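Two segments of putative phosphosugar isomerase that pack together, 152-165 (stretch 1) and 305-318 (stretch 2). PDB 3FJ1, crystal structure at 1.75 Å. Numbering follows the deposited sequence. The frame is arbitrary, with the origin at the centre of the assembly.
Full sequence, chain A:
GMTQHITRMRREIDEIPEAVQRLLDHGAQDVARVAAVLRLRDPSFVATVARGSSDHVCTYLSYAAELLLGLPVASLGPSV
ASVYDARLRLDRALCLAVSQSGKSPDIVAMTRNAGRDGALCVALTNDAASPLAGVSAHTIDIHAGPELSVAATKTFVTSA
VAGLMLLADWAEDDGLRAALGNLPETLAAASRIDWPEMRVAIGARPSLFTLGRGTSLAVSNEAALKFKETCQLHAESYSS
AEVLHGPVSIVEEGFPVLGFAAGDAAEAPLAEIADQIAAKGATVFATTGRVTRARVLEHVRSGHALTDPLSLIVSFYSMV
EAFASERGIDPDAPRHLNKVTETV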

ATOM      1  N   ALA A 152      -4.434   5.059 -19.737  1.00 11.95           N
ATOM      2  CA  ALA A 152      -3.978   6.389 -19.253  1.00 11.16           C
ATOM      3  C   ALA A 152      -2.476   6.395 -19.008  1.00 10.73           C
ATOM      4  O   ALA A 152      -1.986   6.735 -17.912  1.00 10.13           O
ATOM      5  CB  ALA A 152      -4.730   6.780 -17.972  1.00 11.39           C
ATOM      6  N   THR A 153      -1.753   5.965 -20.036  1.00  9.32           N
ATOM      7  CA  THR A 153      -0.327   5.757 -19.965  1.00  9.42           C
ATOM      8  C   THR A 153       0.437   7.092 -19.910  1.00 10.26           C
ATOM      9  O   THR A 153       1.467   7.242 -19.212  1.00 10.11           O
ATOM     10  CB  THR A 153       0.137   4.892 -21.189  1.00 10.46           C
ATOM     11  OG1 THR A 153      -0.228   5.548 -22.413  1.00  9.88           O
ATOM     12  CG2 THR A 153      -0.511   3.468 -21.182  1.00 10.36           C
ATOM     13  N   LYS A 154      -0.044   8.069 -20.662  1.00 10.33           N
ATOM     14  CA  LYS A 154       0.601   9.365 -20.678  1.00 11.15           C
ATOM     15  C   LYS A 154       0.564  10.021 -19.299  1.00 10.50           C
ATOM     16  O   LYS A 154       1.540  10.626 -18.856  1.00 10.90           O
ATOM     17  CB  LYS A 154      -0.076  10.285 -21.693  1.00 12.07           C
ATOM     18  CG  LYS A 154       0.135   9.857 -23.108  1.00 13.60           C
ATOM     19  CD  LYS A 154      -0.379  10.912 -24.115  1.00 14.28           C
ATOM     20  CE  LYS A 154      -1.881  11.199 -24.036  1.00 15.07           C
ATOM     21  NZ  LYS A 154      -2.220  12.283 -25.024  1.00 15.95           N
ATOM     22  N   THR A 155      -0.599   9.948 -18.670  1.00 10.78           N
ATOM     23  CA  THR A 155      -0.788  10.508 -17.343  1.00 10.78           C
ATOM     24  C   THR A 155       0.200   9.894 -16.354  1.00  9.59           C
ATOM     25  O   THR A 155       0.825  10.609 -15.578  1.00  8.22           O
ATOM     26  CB  THR A 155      -2.241  10.317 -16.868  1.00 12.19           C
ATOM     27  OG1 THR A 155      -3.096  11.200 -17.612  1.00 14.81           O
ATOM     28  CG2 THR A 155      -2.382  10.652 -15.381  1.00 12.54           C
ATOM     29  N   PHE A 156       0.329   8.564 -16.350  1.00  9.04           N
ATOM     30  CA  PHE A 156       1.318   7.943 -15.445  1.00  8.64           C
ATOM     31  C   PHE A 156       2.755   8.458 -15.698  1.00  8.79           C
ATOM     32  O   PHE A 156       3.440   8.915 -14.778  1.00  8.16           O
ATOM     33  CB  PHE A 156       1.295   6.421 -15.548  1.00  9.09           C
ATOM     34  CG  PHE A 156       2.238   5.774 -14.583  1.00  9.63           C
ATOM     35  CD1 PHE A 156       1.834   5.494 -13.303  1.00  9.60           C
ATOM     36  CD2 PHE A 156       3.570   5.573 -14.912  1.00  9.46           C
ATOM     37  CE1 PHE A 156       2.697   4.932 -12.387  1.00  9.33           C
ATOM     38  CE2 PHE A 156       4.468   4.998 -13.983  1.00  9.53           C
ATOM     39  CZ  PHE A 156       4.017   4.694 -12.700  1.00  9.60           C
ATOM     40  N   VAL A 157       3.191   8.374 -16.950  1.00  8.92           N
ATOM     41  CA  VAL A 157       4.571   8.744 -17.312  1.00  8.91           C
ATOM     42  C   VAL A 157       4.858  10.199 -17.031  1.00  8.90           C
ATOM     43  O   VAL A 157       5.826  10.496 -16.345  1.00  9.17           O
ATOM     44  CB  VAL A 157       4.927   8.334 -18.762  1.00  9.40           C
ATOM     45  CG1 VAL A 157       6.299   8.864 -19.142  1.00  9.34           C
ATOM     46  CG2 VAL A 157       4.881   6.790 -18.908  1.00  9.43           C
ATOM     47  N   THR A 158       4.009  11.102 -17.520  1.00  8.91           N
ATOM     48  CA  THR A 158       4.211  12.541 -17.317  1.00  8.93           C
ATOM     49  C   THR A 158       4.082  12.984 -15.850  1.00  8.68           C
ATOM     50  O   THR A 158       4.811  13.880 -15.417  1.00  9.05           O
ATOM     51  CB  THR A 158       3.287  13.413 -18.201  1.00  8.54           C
ATOM     52  OG1 THR A 158       1.912  13.139 -17.915  1.00  7.61           O
ATOM     53  CG2 THR A 158       3.586  13.195 -19.704  1.00  8.53           C
ATOM     54  N   SER A 159       3.185  12.356 -15.094  1.00  8.57           N
ATOM     55  CA  SER A 159       3.076  12.640 -13.648  1.00  8.46           C
ATOM     56  C   SER A 159       4.419  12.350 -12.958  1.00  8.23           C
ATOM     57  O   SER A 159       4.948  13.163 -12.164  1.00  7.86           O
ATOM     58  CB  SER A 159       1.937  11.844 -13.004  1.00  8.29           C
ATOM     59  OG  SER A 159       0.643  12.308 -13.437  1.00 10.00           O
ATOM     60  N   ALA A 160       4.961  11.158 -13.228  1.00  8.42           N
ATOM     61  CA  ALA A 160       6.209  10.771 -12.657  1.00  7.65           C
ATOM     62  C   ALA A 160       7.350  11.681 -13.112  1.00  7.85           C
ATOM     63  O   ALA A 160       8.153  12.108 -12.283  1.00  7.51           O
ATOM     64  CB  ALA A 160       6.511   9.264 -12.930  1.00  6.95           C
ATOM     65  N   VAL A 161       7.391  12.019 -14.402  1.00  8.07           N
ATOM     66  CA  VAL A 161       8.425  12.894 -14.917  1.00  7.95           C
ATOM     67  C   VAL A 161       8.365  14.276 -14.260  1.00  7.15           C
ATOM     68  O   VAL A 161       9.408  14.796 -13.827  1.00  7.46           O
ATOM     69  CB  VAL A 161       8.386  13.002 -16.451  1.00  7.68           C
ATOM     70  CG1 VAL A 161       9.268  14.118 -16.921  1.00  7.96           C
ATOM     71  CG2 VAL A 161       8.827  11.649 -17.062  1.00  7.69           C
ATOM     72  N   ALA A 162       7.159  14.836 -14.154  1.00  7.41           N
ATOM     73  CA  ALA A 162       6.958  16.122 -13.469  1.00  7.78           C
ATOM     74  C   ALA A 162       7.526  16.104 -12.049  1.00  8.30           C
ATOM     75  O   ALA A 162       8.239  17.045 -11.645  1.00  7.58           O
ATOM     76  CB  ALA A 162       5.490  16.547 -13.473  1.00  7.72           C
ATOM     77  N   GLY A 163       7.171  15.072 -11.278  1.00  7.36           N
ATOM     78  CA  GLY A 163       7.687  14.907  -9.912  1.00  8.15           C
ATOM     79  C   GLY A 163       9.201  14.736  -9.878  1.00  6.94           C
ATOM     80  O   GLY A 163       9.882  15.317  -9.027  1.00  7.83           O
ATOM     81  N   LEU A 164       9.741  13.962 -10.808  1.00  7.53           N
ATOM     82  CA  LEU A 164      11.196  13.770 -10.889  1.00  7.34           C
ATOM     83  C   LEU A 164      11.944  15.060 -11.244  1.00  8.46           C
ATOM     84  O   LEU A 164      13.020  15.304 -10.707  1.00  8.09           O
ATOM     85  CB  LEU A 164      11.581  12.612 -11.834  1.00  7.44           C
ATOM     86  CG  LEU A 164      11.261  11.190 -11.315  1.00  6.97           C
ATOM     87  CD1 LEU A 164      11.458  10.207 -12.467  1.00  7.75           C
ATOM     88  CD2 LEU A 164      12.028  10.739 -10.014  1.00  7.64           C
HETATM   89  N   MSE A 165      11.386  15.850 -12.163  1.00  8.37           N
HETATM   90  CA  MSE A 165      11.949  17.178 -12.558  1.00  9.56           C
HETATM   91  C   MSE A 165      12.017  18.077 -11.327  1.00  8.47           C
HETATM   92  O   MSE A 165      13.023  18.734 -11.078  1.00  9.28           O
HETATM   93  CB  MSE A 165      11.080  17.849 -13.626  1.00 10.17           C
HETATM   94  CG  MSE A 165      11.195  17.240 -15.020  1.00 10.82           C
HETATM   95 SE   MSE A 165       9.782  17.933 -16.198  1.00 11.99          SE
HETATM   96  CE  MSE A 165      10.277  19.833 -16.383  1.00 11.08           C
ATOM     97  N   ALA A 305      19.369   5.789 -12.256  1.00 11.48           N
ATOM     98  CA  ALA A 305      18.563   4.840 -11.503  1.00 10.54           C
ATOM     99  C   ALA A 305      17.099   5.243 -11.410  1.00 10.57           C
ATOM    100  O   ALA A 305      16.207   4.397 -11.537  1.00 10.77           O
ATOM    101  CB  ALA A 305      19.107   4.711 -10.091  1.00 11.51           C
ATOM    102  N   LEU A 306      16.816   6.524 -11.161  1.00  9.61           N
ATOM    103  CA  LEU A 306      15.439   6.935 -10.889  1.00  9.21           C
ATOM    104  C   LEU A 306      14.519   7.080 -12.118  1.00  9.05           C
ATOM    105  O   LEU A 306      13.310   7.055 -11.991  1.00  8.49           O
ATOM    106  CB  LEU A 306      15.437   8.225 -10.050  1.00  8.73           C
ATOM    107  CG  LEU A 306      15.991   8.031  -8.629  1.00  8.77           C
ATOM    108  CD1 LEU A 306      16.067   9.365  -7.869  1.00  8.42           C
ATOM    109  CD2 LEU A 306      15.136   7.005  -7.898  1.00  8.71           C
ATOM    110  N   THR A 307      15.097   7.268 -13.295  1.00  9.23           N
ATOM    111  CA  THR A 307      14.329   7.357 -14.531  1.00  9.38           C
ATOM    112  C   THR A 307      14.174   5.981 -15.198  1.00  9.64           C
ATOM    113  O   THR A 307      13.283   5.794 -16.020  1.00 10.60           O
ATOM    114  CB  THR A 307      14.963   8.398 -15.521  1.00  9.53           C
ATOM    115  OG1 THR A 307      16.390   8.284 -15.479  1.00  9.93           O
ATOM    116  CG2 THR A 307      14.577   9.856 -15.109  1.00  9.22           C
ATOM    117  N   ASP A 308      14.989   5.001 -14.814  1.00  9.50           N
ATOM    118  CA  ASP A 308      14.930   3.675 -15.430  1.00  9.83           C
ATOM    119  C   ASP A 308      13.547   3.032 -15.424  1.00  9.14           C
ATOM    120  O   ASP A 308      13.141   2.468 -16.425  1.00  9.56           O
ATOM    121  CB  ASP A 308      15.964   2.704 -14.835  1.00  9.43           C
ATOM    122  CG  ASP A 308      17.359   2.800 -15.498  1.00  9.85           C
ATOM    123  OD1 ASP A 308      17.598   3.624 -16.417  1.00  8.64           O
ATOM    124  OD2 ASP A 308      18.227   2.034 -15.050  1.00  9.53           O
ATOM    125  N   PRO A 309      12.820   3.091 -14.292  1.00  8.88           N
ATOM    126  CA  PRO A 309      11.494   2.469 -14.275  1.00  8.53           C
ATOM    127  C   PRO A 309      10.501   2.992 -15.320  1.00  8.78           C
ATOM    128  O   PRO A 309       9.656   2.231 -15.754  1.00  9.38           O
ATOM    129  CB  PRO A 309      11.011   2.702 -12.837  1.00  8.76           C
ATOM    130  CG  PRO A 309      12.271   2.793 -12.049  1.00  8.80           C
ATOM    131  CD  PRO A 309      13.199   3.574 -12.950  1.00  9.06           C
ATOM    132  N   LEU A 310      10.617   4.253 -15.725  1.00  8.30           N
ATOM    133  CA  LEU A 310       9.725   4.801 -16.736  1.00  9.15           C
ATOM    134  C   LEU A 310       9.930   4.111 -18.088  1.00  8.55           C
ATOM    135  O   LEU A 310       8.964   3.843 -18.830  1.00  8.11           O
ATOM    136  CB  LEU A 310       9.902   6.312 -16.843  1.00 10.12           C
ATOM    137  CG  LEU A 310       9.327   7.157 -15.689  1.00 10.49           C
ATOM    138  CD1 LEU A 310       9.821   8.563 -15.875  1.00 11.67           C
ATOM    139  CD2 LEU A 310       7.786   7.079 -15.602  1.00 11.16           C
ATOM    140  N   SER A 311      11.179   3.791 -18.417  1.00  8.86           N
ATOM    141  CA  SER A 311      11.438   3.078 -19.650  1.00  9.07           C
ATOM    142  C   SER A 311      10.773   1.665 -19.581  1.00  8.82           C
ATOM    143  O   SER A 311      10.122   1.195 -20.522  1.00  8.28           O
ATOM    144  CB  SER A 311      12.959   2.997 -19.863  1.00  8.60           C
ATOM    145  OG  SER A 311      13.260   2.117 -20.934  1.00  9.75           O
ATOM    146  N   LEU A 312      10.912   1.000 -18.444  1.00  8.37           N
ATOM    147  CA  LEU A 312      10.361  -0.350 -18.270  1.00  8.45           C
ATOM    148  C   LEU A 312       8.835  -0.388 -18.397  1.00  7.96           C
ATOM    149  O   LEU A 312       8.287  -1.273 -19.016  1.00  8.01           O
ATOM    150  CB  LEU A 312      10.760  -0.896 -16.892  1.00  8.22           C
ATOM    151  CG  LEU A 312      12.241  -0.908 -16.533  1.00  8.48           C
ATOM    152  CD1 LEU A 312      12.457  -1.505 -15.147  1.00  7.92           C
ATOM    153  CD2 LEU A 312      13.020  -1.707 -17.609  1.00  9.14           C
ATOM    154  N   ILE A 313       8.151   0.581 -17.780  1.00  7.75           N
ATOM    155  CA  ILE A 313       6.698   0.626 -17.845  1.00  6.94           C
ATOM    156  C   ILE A 313       6.219   0.918 -19.268  1.00  7.29           C
ATOM    157  O   ILE A 313       5.181   0.411 -19.659  1.00  8.03           O
ATOM    158  CB  ILE A 313       6.066   1.574 -16.803  1.00  7.37           C
ATOM    159  CG1 ILE A 313       4.580   1.199 -16.557  1.00  7.23           C
ATOM    160  CG2 ILE A 313       6.305   3.088 -17.154  1.00  6.27           C
ATOM    161  CD1 ILE A 313       4.324  -0.168 -15.835  1.00  7.72           C
ATOM    162  N   VAL A 314       6.944   1.736 -20.025  1.00  7.29           N
ATOM    163  CA  VAL A 314       6.568   1.995 -21.431  1.00  7.53           C
ATOM    164  C   VAL A 314       6.646   0.671 -22.237  1.00  7.29           C
ATOM    165  O   VAL A 314       5.724   0.344 -23.028  1.00  7.47           O
ATOM    166  CB  VAL A 314       7.371   3.147 -22.065  1.00  6.81           C
ATOM    167  CG1 VAL A 314       7.141   3.192 -23.586  1.00  7.36           C
ATOM    168  CG2 VAL A 314       6.978   4.533 -21.402  1.00  5.82           C
ATOM    169  N   SER A 315       7.716  -0.086 -22.035  1.00  7.79           N
ATOM    170  CA  SER A 315       7.840  -1.389 -22.701  1.00  7.92           C
ATOM    171  C   SER A 315       6.694  -2.331 -22.273  1.00  8.66           C
ATOM    172  O   SER A 315       6.124  -3.064 -23.087  1.00  8.68           O
ATOM    173  CB  SER A 315       9.201  -2.006 -22.446  1.00  8.35           C
ATOM    174  OG  SER A 315      10.231  -1.259 -23.116  1.00  8.35           O
ATOM    175  N   PHE A 316       6.368  -2.302 -20.988  1.00  8.67           N
ATOM    176  CA  PHE A 316       5.266  -3.120 -20.487  1.00  8.92           C
ATOM    177  C   PHE A 316       3.946  -2.736 -21.156  1.00  8.91           C
ATOM    178  O   PHE A 316       3.167  -3.615 -21.552  1.00  8.39           O
ATOM    179  CB  PHE A 316       5.138  -2.989 -18.960  1.00  9.00           C
ATOM    180  CG  PHE A 316       3.948  -3.731 -18.394  1.00  9.21           C
ATOM    181  CD1 PHE A 316       4.018  -5.068 -18.141  1.00  9.72           C
ATOM    182  CD2 PHE A 316       2.762  -3.080 -18.125  1.00  9.39           C
ATOM    183  CE1 PHE A 316       2.917  -5.745 -17.625  1.00 10.08           C
ATOM    184  CE2 PHE A 316       1.669  -3.757 -17.631  1.00 10.00           C
ATOM    185  CZ  PHE A 316       1.745  -5.069 -17.376  1.00  9.48           C
ATOM    186  N   TYR A 317       3.671  -1.433 -21.219  1.00  8.51           N
ATOM    187  CA  TYR A 317       2.434  -0.933 -21.827  1.00  9.24           C
ATOM    188  C   TYR A 317       2.298  -1.440 -23.262  1.00  9.43           C
ATOM    189  O   TYR A 317       1.232  -1.868 -23.714  1.00  8.72           O
ATOM    190  CB  TYR A 317       2.408   0.598 -21.848  1.00  9.55           C
ATOM    191  CG  TYR A 317       2.251   1.324 -20.507  1.00  9.37           C
ATOM    192  CD1 TYR A 317       1.483   0.803 -19.463  1.00  9.18           C
ATOM    193  CD2 TYR A 317       2.794   2.594 -20.342  1.00  9.22           C
ATOM    194  CE1 TYR A 317       1.316   1.515 -18.266  1.00  9.38           C
ATOM    195  CE2 TYR A 317       2.632   3.306 -19.147  1.00  9.05           C
ATOM    196  CZ  TYR A 317       1.886   2.764 -18.128  1.00  9.61           C
ATOM    197  OH  TYR A 317       1.748   3.501 -16.950  1.00 10.26           O
ATOM    198  N   SER A 318       3.416  -1.346 -23.969  1.00  9.56           N
ATOM    199  CA  SER A 318       3.540  -1.804 -25.341  1.00 10.94           C
ATOM    200  C   SER A 318       3.270  -3.319 -25.440  1.00 10.71           C
ATOM    201  O   SER A 318       2.522  -3.748 -26.301  1.00 10.07           O
ATOM    202  CB  SER A 318       4.930  -1.435 -25.875  1.00 10.63           C
ATOM    203  OG  SER A 318       5.102  -1.926 -27.195  1.00 12.12           O
TER

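Two helices that run almost exactly antiparallel can pack by setting side chains of each into hollows of the other, and this pair from a putative phosphosugar isomerase is a compact example. Residues 153–165 and the helix that ends this second stretch lie with their axes at 177°, 10.7 Å apart at closest approach. The register follows from the opposed directions: T153 lies across from Y317, V157 from L310 and L164 from T307. The CA atoms of V157 and L310 come within 6.5 Å of each other. Each helix satisfies its backbone largely through its own i to i+4 hydrogen bonds, and none crosses between the stretches, so the contact rests on the fit of side chains.

That fit is reciprocal. The side chain of V157 sits among L310, I313, V314 and Y317, while L310 enters a hole formed by V157, A160, V161 and L164. L310 gives up more area to the partner than any other residue here. Its CD2 lies 3.7 Å from CB of A160, and its CD1 lies 3.5 Å from CG2 of V161.

The two ends of the contact are built differently. At one, L164 reaches the residues leading into the second helix: its CD1 is 3.7 Å from the backbone O of L306 and 4.1 Å from CG2 of T307. At the other end, the side chain of Y317 packs against T153, F156 and V157. CG2 of T153 stands 3.5 Å from the centroid of the Y317 ring, only 11° off its normal, a CH-pi contact over one face; CG2 of V157 meets the same ring at its edge. The OH of Y317 approaches CB of F156 at 3.3 Å, yet its hydrogen bonding is satisfied elsewhere in the structure.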